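Local atomic coordinates of Lon211 (Mycobacterium tuberculosis, PDB entry 6VBK), a protein that forms the N-terminal domain of the ATP-dependent protease Lon and probably helps it to recognise and bind protein substrates. Residues 19-31 against 173-187. Sequence-based numbering, arbitrary orientation.
Sequences LEDGVVLPGMVVP and DNSGYAPYLTDEQKI
Tyr177 OH donates a 2.7 Å hydrogen bond to Val29 O, reaching the first residue of strand 29-33 from above its carbonyl plane, while that oxygen lies at the edge of the phenol ring. Met28 covers the centre of one face of the same ring with CE: a bend at chi3 (59°) brings it 3.9 Å from the centroid, in a CH-pi contact, with SD farther out in a Met-aromatic one. SD also rests on Gly176, its CA 3.6 Å away, and takes a weak hydrogen bond from Leu25 N inside the type II turn 25-28. Leu25 lays CB and CD1 along the backbone of Asp173, CD1 coming 3.3 Å from Asp173 O; the Asp173 carboxylate turns to Arg105 in a salt bridge. Farther along, the CB of Val23 meets Lys186 CB at 3.8 Å, and its CG2 touches Ile187 CG1 at 3.6 Å, the two side chains crossing at about a right angle. The Lys186 chain is extended beyond CG (chi2 to chi4 all near 180°), which carries NZ to Gly176 O, a 3.1 Å bond tying helix 183-191 to the 3-10 segment 174-177. At the far end Gly22 N donates to Asp183 OD2 (2.8 Å) from above the carboxylate plane, with the like-charged Asp21 nearby. Polar bonds thus pin both ends of a largely apolar seam, joining the beta-sheet and helical parts of this Lon domain.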
ATOM      1  N   LEU B  19      13.788  17.195 -11.417  1.00 77.43           N
ATOM      2  CA  LEU B  19      15.134  17.799 -11.246  1.00 87.12           C
ATOM      3  C   LEU B  19      15.924  17.576 -12.541  1.00 92.82           C
ATOM      4  O   LEU B  19      16.325  16.426 -12.793  1.00 90.28           O
ATOM      5  CB  LEU B  19      15.828  17.129 -10.057  1.00 76.69           C
ATOM      6  CG  LEU B  19      15.035  17.119  -8.753  1.00 69.52           C
ATOM      7  CD1 LEU B  19      15.765  16.328  -7.682  1.00 67.45           C
ATOM      8  CD2 LEU B  19      14.762  18.535  -8.275  1.00 67.70           C
ATOM      9  N   GLU B  20      16.099  18.629 -13.343  1.00105.21           N
ATOM     10  CA  GLU B  20      16.837  18.512 -14.628  1.00118.35           C
ATOM     11  C   GLU B  20      18.282  18.103 -14.335  1.00113.71           C
ATOM     12  O   GLU B  20      18.794  17.195 -15.017  1.00110.44           O
ATOM     13  CB  GLU B  20      16.850  19.865 -15.339  1.00126.48           C
ATOM     14  CG  GLU B  20      15.469  20.441 -15.602  1.00127.44           C
ATOM     15  CD  GLU B  20      14.927  20.209 -17.001  1.00123.61           C
ATOM     16  OE1 GLU B  20      14.950  19.051 -17.462  1.00121.04           O
ATOM     17  OE2 GLU B  20      14.490  21.191 -17.629  1.00123.01           O
ATOM     18  N   ASP B  21      18.898  18.737 -13.335  1.00109.16           N
ATOM     19  CA  ASP B  21      20.302  18.423 -12.966  1.00124.36           C
ATOM     20  C   ASP B  21      20.408  18.249 -11.448  1.00141.78           C
ATOM     21  O   ASP B  21      19.846  19.079 -10.711  1.00171.77           O
ATOM     22  CB  ASP B  21      21.275  19.469 -13.518  1.00120.63           C
ATOM     23  CG  ASP B  21      21.821  19.107 -14.889  1.00121.16           C
ATOM     24  OD1 ASP B  21      21.790  17.907 -15.232  1.00118.45           O
ATOM     25  OD2 ASP B  21      22.273  20.025 -15.603  1.00123.28           O
ATOM     26  N   GLY B  22      21.130  17.213 -11.016  1.00130.61           N
ATOM     27  CA  GLY B  22      21.337  16.933  -9.584  1.00119.30           C
ATOM     28  C   GLY B  22      20.307  15.955  -9.055  1.00 99.03           C
ATOM     29  O   GLY B  22      19.152  16.011  -9.507  1.00 98.86           O
ATOM     30  N   VAL B  23      20.702  15.148  -8.071  1.00 74.95           N
ATOM     31  CA  VAL B  23      19.788  14.139  -7.467  1.00 64.90           C
ATOM     32  C   VAL B  23      19.710  14.408  -5.964  1.00 71.87           C
ATOM     33  O   VAL B  23      20.771  14.508  -5.326  1.00 74.02           O
ATOM     34  CB  VAL B  23      20.287  12.710  -7.748  1.00 73.68           C
ATOM     35  CG1 VAL B  23      19.555  11.678  -6.908  1.00 75.32           C
ATOM     36  CG2 VAL B  23      20.197  12.362  -9.225  1.00 80.21           C
ATOM     37  N   VAL B  24      18.493  14.501  -5.428  1.00 58.50           N
ATOM     38  CA  VAL B  24      18.310  14.731  -3.968  1.00 58.29           C
ATOM     39  C   VAL B  24      18.115  13.368  -3.299  1.00 67.50           C
ATOM     40  O   VAL B  24      17.104  12.705  -3.586  1.00 59.99           O
ATOM     41  CB  VAL B  24      17.131  15.679  -3.686  1.00 50.90           C
ATOM     42  CG1 VAL B  24      16.938  15.899  -2.197  1.00 55.05           C
ATOM     43  CG2 VAL B  24      17.300  17.005  -4.405  1.00 53.11           C
ATOM     44  N   LEU B  25      19.071  12.964  -2.464  1.00 53.37           N
ATOM     45  CA  LEU B  25      18.989  11.695  -1.763  1.00 58.47           C
ATOM     46  C   LEU B  25      18.420  11.898  -0.368  1.00 55.89           C
ATOM     47  O   LEU B  25      18.427  13.013   0.161  1.00 61.95           O
ATOM     48  CB  LEU B  25      20.376  11.048  -1.676  1.00 66.95           C
ATOM     49  CG  LEU B  25      21.024  10.690  -3.014  1.00 67.99           C
ATOM     50  CD1 LEU B  25      22.414  10.113  -2.806  1.00 62.28           C
ATOM     51  CD2 LEU B  25      20.147   9.718  -3.787  1.00 65.12           C
ATOM     52  N   PRO B  26      17.889  10.842   0.251  1.00 52.49           N
ATOM     53  CA  PRO B  26      17.410  10.970   1.633  1.00 46.66           C
ATOM     54  C   PRO B  26      18.519  11.445   2.559  1.00 52.04           C
ATOM     55  O   PRO B  26      19.660  10.984   2.484  1.00 51.37           O
ATOM     56  CB  PRO B  26      16.953   9.550   1.980  1.00 58.79           C
ATOM     57  CG  PRO B  26      16.583   8.953   0.663  1.00 49.03           C
ATOM     58  CD  PRO B  26      17.555   9.528  -0.328  1.00 48.34           C
ATOM     59  N   GLY B  27      18.173  12.390   3.433  1.00 46.87           N
ATOM     60  CA  GLY B  27      19.129  12.985   4.339  1.00 48.94           C
ATOM     61  C   GLY B  27      19.755  14.276   3.856  1.00 54.74           C
ATOM     62  O   GLY B  27      20.457  14.931   4.635  1.00 53.28           O
ATOM     63  N   MET B  28      19.526  14.662   2.604  1.00 50.16           N
ATOM     64  CA  MET B  28      20.088  15.888   2.055  1.00 53.99           C
ATOM     65  C   MET B  28      19.093  17.035   2.178  1.00 45.47           C
ATOM     66  O   MET B  28      17.876  16.831   2.218  1.00 44.26           O
ATOM     67  CB  MET B  28      20.475  15.700   0.586  1.00 55.76           C
ATOM     68  CG  MET B  28      21.591  14.694   0.342  1.00 54.75           C
ATOM     69  SD  MET B  28      21.869  14.378  -1.417  1.00 61.65           S
ATOM     70  CE  MET B  28      22.264  16.020  -2.016  1.00 50.06           C
ATOM     71  N   VAL B  29      19.625  18.253   2.233  1.00 40.47           N
ATOM     72  CA  VAL B  29      18.817  19.467   2.238  1.00 47.56           C
ATOM     73  C   VAL B  29      19.421  20.424   1.220  1.00 57.75           C
ATOM     74  O   VAL B  29      20.619  20.728   1.280  1.00 49.80           O
ATOM     75  CB  VAL B  29      18.734  20.110   3.636  1.00 49.77           C
ATOM     76  CG1 VAL B  29      20.113  20.240   4.269  1.00 46.92           C
ATOM     77  CG2 VAL B  29      18.039  21.459   3.564  1.00 57.87           C
ATOM     78  N   VAL B  30      18.607  20.869   0.267  1.00 54.88           N
ATOM     79  CA  VAL B  30      19.098  21.646  -0.869  1.00 49.83           C
ATOM     80  C   VAL B  30      18.110  22.757  -1.186  1.00 54.39           C
ATOM     81  O   VAL B  30      16.930  22.691  -0.816  1.00 39.21           O
ATOM     82  CB  VAL B  30      19.314  20.765  -2.118  1.00 53.96           C
ATOM     83  CG1 VAL B  30      20.471  19.798  -1.906  1.00 54.27           C
ATOM     84  CG2 VAL B  30      18.036  20.020  -2.467  1.00 54.07           C
ATOM     85  N   PRO B  31      18.573  23.802  -1.865  1.00 57.10           N
ATOM     86  CA  PRO B  31      17.662  24.853  -2.320  1.00 60.29           C
ATOM     87  C   PRO B  31      17.036  24.510  -3.664  1.00 63.18           C
ATOM     88  O   PRO B  31      17.537  23.685  -4.430  1.00 51.76           O
ATOM     89  CB  PRO B  31      18.578  26.075  -2.439  1.00 56.02           C
ATOM     90  CG  PRO B  31      19.883  25.484  -2.842  1.00 63.44           C
ATOM     91  CD  PRO B  31      19.981  24.157  -2.118  1.00 58.17           C
ATOM     92  N   ASP B 173      24.173   8.075   1.422  1.00 54.34           N
ATOM     93  CA  ASP B 173      23.360   9.074   0.740  1.00 66.13           C
ATOM     94  C   ASP B 173      23.956  10.475   0.800  1.00 57.95           C
ATOM     95  O   ASP B 173      23.513  11.346   0.045  1.00 61.81           O
ATOM     96  CB  ASP B 173      21.948   9.085   1.324  1.00 53.49           C
ATOM     97  CG  ASP B 173      21.133   7.882   0.890  1.00 66.01           C
ATOM     98  OD1 ASP B 173      21.427   7.330  -0.192  1.00 64.59           O
ATOM     99  OD2 ASP B 173      20.200   7.491   1.622  1.00 62.68           O
ATOM    100  N   ASN B 174      24.941  10.716   1.667  1.00 60.23           N
ATOM    101  CA  ASN B 174      25.605  12.014   1.687  1.00 50.15           C
ATOM    102  C   ASN B 174      26.479  12.236   0.460  1.00 60.53           C
ATOM    103  O   ASN B 174      26.921  13.367   0.229  1.00 53.62           O
ATOM    104  CB  ASN B 174      26.439  12.162   2.964  1.00 52.53           C
ATOM    105  CG  ASN B 174      26.807  13.607   3.261  1.00 58.93           C
ATOM    106  OD1 ASN B 174      27.903  14.062   2.934  1.00 54.08           O
ATOM    107  ND2 ASN B 174      25.886  14.336   3.885  1.00 56.60           N
ATOM    108  N   SER B 175      26.727  11.193  -0.336  1.00 58.01           N
ATOM    109  CA  SER B 175      27.483  11.327  -1.574  1.00 74.08           C
ATOM    110  C   SER B 175      26.768  12.179  -2.615  1.00 81.50           C
ATOM    111  O   SER B 175      27.391  12.559  -3.611  1.00 73.70           O
ATOM    112  CB  SER B 175      27.783   9.944  -2.155  1.00 70.60           C
ATOM    113  OG  SER B 175      26.591   9.206  -2.359  1.00 71.96           O
ATOM    114  N   GLY B 176      25.484  12.483  -2.413  1.00 70.72           N
ATOM    115  CA  GLY B 176      24.777  13.367  -3.322  1.00 74.65           C
ATOM    116  C   GLY B 176      25.333  14.774  -3.362  1.00 67.63           C
ATOM    117  O   GLY B 176      25.089  15.502  -4.331  1.00 74.61           O
ATOM    118  N   TYR B 177      26.072  15.180  -2.328  1.00 64.21           N
ATOM    119  CA  TYR B 177      26.740  16.474  -2.324  1.00 62.03           C
ATOM    120  C   TYR B 177      28.079  16.449  -3.046  1.00 68.80           C
ATOM    121  O   TYR B 177      28.662  17.515  -3.273  1.00 64.95           O
ATOM    122  CB  TYR B 177      26.964  16.956  -0.887  1.00 61.03           C
ATOM    123  CG  TYR B 177      25.718  17.425  -0.169  1.00 60.04           C
ATOM    124  CD1 TYR B 177      25.128  18.641  -0.486  1.00 54.71           C
ATOM    125  CD2 TYR B 177      25.150  16.664   0.845  1.00 48.61           C
ATOM    126  CE1 TYR B 177      23.996  19.079   0.177  1.00 54.64           C
ATOM    127  CE2 TYR B 177      24.019  17.094   1.514  1.00 50.61           C
ATOM    128  CZ  TYR B 177      23.446  18.302   1.174  1.00 54.96           C
ATOM    129  OH  TYR B 177      22.320  18.734   1.837  1.00 49.54           O
ATOM    130  N   ALA B 178      28.575  15.273  -3.408  1.00 69.75           N
ATOM    131  CA  ALA B 178      29.920  15.156  -3.954  1.00 88.98           C
ATOM    132  C   ALA B 178      29.949  15.636  -5.398  1.00107.14           C
ATOM    133  O   ALA B 178      29.195  15.116  -6.228  1.00115.63           O
ATOM    134  CB  ALA B 178      30.400  13.714  -3.872  1.00 86.10           C
ATOM    135  N   PRO B 179      30.789  16.616  -5.741  1.00106.78           N
ATOM    136  CA  PRO B 179      30.907  17.003  -7.154  1.00105.74           C
ATOM    137  C   PRO B 179      31.600  15.953  -8.000  1.00 92.64           C
ATOM    138  O   PRO B 179      31.388  15.917  -9.219  1.00 98.29           O
ATOM    139  CB  PRO B 179      31.712  18.307  -7.095  1.00104.18           C
ATOM    140  CG  PRO B 179      32.496  18.204  -5.826  1.00 96.57           C
ATOM    141  CD  PRO B 179      31.625  17.449  -4.860  1.00 97.10           C
ATOM    142  N   TYR B 180      32.413  15.090  -7.395  1.00 89.96           N
ATOM    143  CA  TYR B 180      33.177  14.103  -8.146  1.00 94.37           C
ATOM    144  C   TYR B 180      32.347  12.891  -8.555  1.00 92.62           C
ATOM    145  O   TYR B 180      32.907  11.929  -9.091  1.00 94.25           O
ATOM    146  CB  TYR B 180      34.396  13.650  -7.337  1.00 87.87           C
ATOM    147  CG  TYR B 180      34.087  13.163  -5.940  1.00 82.00           C
ATOM    148  CD1 TYR B 180      33.710  11.845  -5.709  1.00 94.12           C
ATOM    149  CD2 TYR B 180      34.190  14.014  -4.848  1.00 63.09           C
ATOM    150  CE1 TYR B 180      33.435  11.394  -4.433  1.00 84.01           C
ATOM    151  CE2 TYR B 180      33.918  13.571  -3.568  1.00 70.76           C
ATOM    152  CZ  TYR B 180      33.539  12.261  -3.367  1.00 70.47           C
ATOM    153  OH  TYR B 180      33.265  11.815  -2.094  1.00 76.16           O
ATOM    154  N   LEU B 181      31.038  12.915  -8.320  1.00100.42           N
ATOM    155  CA  LEU B 181      30.142  11.850  -8.742  1.00 99.62           C
ATOM    156  C   LEU B 181      29.142  12.400  -9.747  1.00106.91           C
ATOM    157  O   LEU B 181      28.669  13.533  -9.612  1.00113.90           O
ATOM    158  CB  LEU B 181      29.408  11.230  -7.547  1.00100.82           C
ATOM    159  CG  LEU B 181      30.191  10.224  -6.701  1.00107.57           C
ATOM    160  CD1 LEU B 181      29.337   9.718  -5.548  1.00101.18           C
ATOM    161  CD2 LEU B 181      30.677   9.062  -7.556  1.00115.91           C
ATOM    162  N   THR B 182      28.834  11.598 -10.759  1.00108.49           N
ATOM    163  CA  THR B 182      27.896  11.999 -11.795  1.00112.39           C
ATOM    164  C   THR B 182      26.472  11.633 -11.392  1.00116.66           C
ATOM    165  O   THR B 182      26.241  10.804 -10.509  1.00104.27           O
ATOM    166  CB  THR B 182      28.245  11.339 -13.128  1.00115.21           C
ATOM    167  OG1 THR B 182      27.909   9.948 -13.075  1.00125.37           O
ATOM    168  CG2 THR B 182      29.732  11.484 -13.416  1.00115.94           C
ATOM    169  N   ASP B 183      25.509  12.268 -12.063  1.00115.22           N
ATOM    170  CA  ASP B 183      24.107  12.047 -11.732  1.00102.88           C
ATOM    171  C   ASP B 183      23.660  10.631 -12.071  1.00102.61           C
ATOM    172  O   ASP B 183      22.827  10.063 -11.357  1.00 99.96           O
ATOM    173  CB  ASP B 183      23.229  13.069 -12.450  1.00106.31           C
ATOM    174  CG  ASP B 183      23.647  14.494 -12.158  1.00 91.70           C
ATOM    175  OD1 ASP B 183      24.793  14.696 -11.705  1.00 99.98           O
ATOM    176  OD2 ASP B 183      22.827  15.411 -12.372  1.00104.37           O
ATOM    177  N   GLU B 184      24.194  10.049 -13.149  1.00 92.66           N
ATOM    178  CA  GLU B 184      23.864   8.663 -13.471  1.00108.25           C
ATOM    179  C   GLU B 184      24.287   7.728 -12.346  1.00113.70           C
ATOM    180  O   GLU B 184      23.596   6.747 -12.048  1.00115.94           O
ATOM    181  CB  GLU B 184      24.524   8.253 -14.788  1.00105.42           C
ATOM    182  CG  GLU B 184      24.039   6.917 -15.332  1.00105.54           C
ATOM    183  CD  GLU B 184      24.774   6.495 -16.590  1.00121.99           C
ATOM    184  OE1 GLU B 184      25.541   5.511 -16.531  1.00123.46           O
ATOM    185  OE2 GLU B 184      24.589   7.152 -17.636  1.00126.71           O
ATOM    186  N   GLN B 185      25.423   8.019 -11.708  1.00112.68           N
ATOM    187  CA  GLN B 185      25.807   7.280 -10.510  1.00110.70           C
ATOM    188  C   GLN B 185      24.888   7.617  -9.343  1.00105.13           C
ATOM    189  O   GLN B 185      24.490   6.728  -8.581  1.00112.18           O
ATOM    190  CB  GLN B 185      27.263   7.582 -10.150  1.00102.15           C
ATOM    191  CG  GLN B 185      28.288   6.935 -11.068  1.00103.62           C
ATOM    192  CD  GLN B 185      29.702   7.405 -10.777  1.00106.34           C
ATOM    193  OE1 GLN B 185      29.979   8.605 -10.769  1.00103.58           O
ATOM    194  NE2 GLN B 185      30.602   6.460 -10.532  1.00104.76           N
ATOM    195  N   LYS B 186      24.537   8.898  -9.195  1.00 79.02           N
ATOM    196  CA  LYS B 186      23.665   9.316  -8.101  1.00 80.74           C
ATOM    197  C   LYS B 186      22.274   8.707  -8.230  1.00 87.89           C
ATOM    198  O   LYS B 186      21.656   8.341  -7.223  1.00 84.02           O
ATOM    199  CB  LYS B 186      23.582  10.842  -8.055  1.00 71.18           C
ATOM    200  CG  LYS B 186      24.892  11.523  -7.689  1.00 90.68           C
ATOM    201  CD  LYS B 186      24.745  13.036  -7.675  1.00 82.59           C
ATOM    202  CE  LYS B 186      26.055  13.715  -7.310  1.00 79.00           C
ATOM    203  NZ  LYS B 186      25.914  15.196  -7.282  1.00 84.87           N
ATOM    204  N   ILE B 187      21.762   8.596  -9.459  1.00 83.46           N
ATOM    205  CA  ILE B 187      20.456   7.974  -9.664  1.00 81.58           C
ATOM    206  C   ILE B 187      20.498   6.508  -9.250  1.00 98.12           C
ATOM    207  O   ILE B 187      19.538   5.981  -8.672  1.00103.94           O
ATOM    208  CB  ILE B 187      20.006   8.143 -11.129  1.00 90.90           C
ATOM    209  CG1 ILE B 187      19.718   9.615 -11.433  1.00 84.19           C
ATOM    210  CG2 ILE B 187      18.773   7.297 -11.420  1.00 87.75           C
ATOM    211  CD1 ILE B 187      19.639   9.933 -12.910  1.00 85.31           C
TER